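Local coordinates for foldase protein PrsA (Streptococcus pneumoniae, PDB 5TVL), which catalyses the cis-trans isomerisation of peptidyl-proline bonds and probably helps secreted proteins to fold outside the cell once they have crossed the membrane, at the interface of chains A and B. Coordinates in Å, arbitrary orientation; residue numbers count along the deposited sequence, not the author numbering. Chains: chain A/B, Foldase protein PrsA.

The interface of chains A and B. Residues chain A 178-179, 182-183; chain B 64, 71.
B:Tyr64 lays its ring against one side of A:Gln179 and A:Lys182, neighbours one turn apart on helix 178-186 of the parvulin-type (PpiC) peptidyl-prolyl isomerase domain of chain A. A:Gln179 CB lies over one face of the ring, 3.8 Å from B:Tyr64 CZ, and A:Gln179 CA is above and just beyond the CE1-CZ side, 3.6 Å from B:Tyr64 CE1. The backbone carbonyl A:Gln179 O sits outside the rim, raised toward that same face, 3.4 Å from B:Tyr64 CE1. At the tip of the ring the phenol oxygen B:Tyr64 OH meets the start of the lysine chain, 3.4 Å from A:Lys182 CB, and CG follows close behind. This is packing of a hydroxyl against methylenes, and polar atoms form no bond between the chains here.

B:Val71, from helix 68-75, adds a second point of contact further along helix 178-186 of chain A, where its CG2 methyl reaches A:Ala183 CA at 3.8 Å. Its other methyl, CG1, turns back within chain B and lies 4.0 Å from the plane of the B:Tyr64 ring, toward the rim, on the face opposite A:Gln179; the ring is held between that glutamine and its own chain's valine. With CG1 anti to the backbone N (chi1 170°), one branch serves the neighbouring chain and the other the ring.

Behind this layer, the A:Lys182 chain bends at chi2 (-76°) and again at its end, carrying the ammonium group away from the phenol to A:Glu178 on the preceding turn. A:Lys182 NZ donates to the carboxylate A:Glu178 OE2 at 2.9 Å, nearly along the C-O axis, in a salt bridge that would restrain the methylenes beside B:Tyr64. The patch recurs with the chains exchanged in a two-fold symmetric interface, although the structure alone does not show whether this pairing exists outside the crystal.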
# COMPACT_ATOMS: atom_id res chain seq x y z
N GLU A 178 -9.86 -8.10 -2.56
CA GLU A 178 -9.65 -8.15 -4.02
C GLU A 178 -10.24 -9.41 -4.65
O GLU A 178 -10.94 -9.33 -5.66
CB GLU A 178 -8.15 -8.05 -4.33
CG GLU A 178 -7.77 -8.11 -5.81
CD GLU A 178 -8.45 -7.05 -6.67
OE1 GLU A 178 -8.77 -5.96 -6.14
OE2 GLU A 178 -8.65 -7.30 -7.87
N GLN A 179 -9.94 -10.56 -4.06
CA GLN A 179 -10.46 -11.86 -4.54
C GLN A 179 -11.98 -12.03 -4.37
O GLN A 179 -12.59 -12.83 -5.10
CB GLN A 179 -9.72 -13.04 -3.89
CG GLN A 179 -9.78 -13.13 -2.37
CD GLN A 179 -8.55 -12.54 -1.69
OE1 GLN A 179 -8.16 -11.41 -1.99
NE2 GLN A 179 -7.94 -13.29 -0.79
N LYS A 182 -13.27 -9.67 -7.46
CA LYS A 182 -13.05 -10.33 -8.75
C LYS A 182 -13.97 -11.53 -8.94
O LYS A 182 -14.49 -11.74 -10.04
CB LYS A 182 -11.59 -10.74 -8.92
CG LYS A 182 -10.63 -9.58 -9.15
CD LYS A 182 -10.72 -9.04 -10.57
CE LYS A 182 -9.78 -7.86 -10.80
NZ LYS A 182 -8.34 -8.22 -10.65
N ALA A 183 -14.19 -12.29 -7.87
CA ALA A 183 -15.13 -13.42 -7.89
C ALA A 183 -16.57 -12.97 -8.16
O ALA A 183 -17.29 -13.63 -8.90
CB ALA A 183 -15.07 -14.20 -6.59
N TYR B 64 -9.04 -18.06 -4.80
CA TYR B 64 -10.27 -18.25 -5.58
C TYR B 64 -10.83 -19.67 -5.44
O TYR B 64 -12.05 -19.85 -5.41
CB TYR B 64 -10.04 -17.89 -7.05
CG TYR B 64 -9.73 -16.42 -7.24
CD1 TYR B 64 -10.75 -15.47 -7.20
CD2 TYR B 64 -8.43 -15.98 -7.46
CE1 TYR B 64 -10.47 -14.12 -7.37
CE2 TYR B 64 -8.15 -14.63 -7.63
CZ TYR B 64 -9.17 -13.70 -7.58
OH TYR B 64 -8.89 -12.37 -7.75
N VAL B 71 -13.16 -16.84 -12.89
CA VAL B 71 -12.49 -15.53 -12.81
C VAL B 71 -11.47 -15.34 -13.94
O VAL B 71 -11.35 -14.23 -14.49
CB VAL B 71 -11.83 -15.32 -11.42
CG1 VAL B 71 -10.92 -14.10 -11.39
CG2 VAL B 71 -12.89 -15.19 -10.34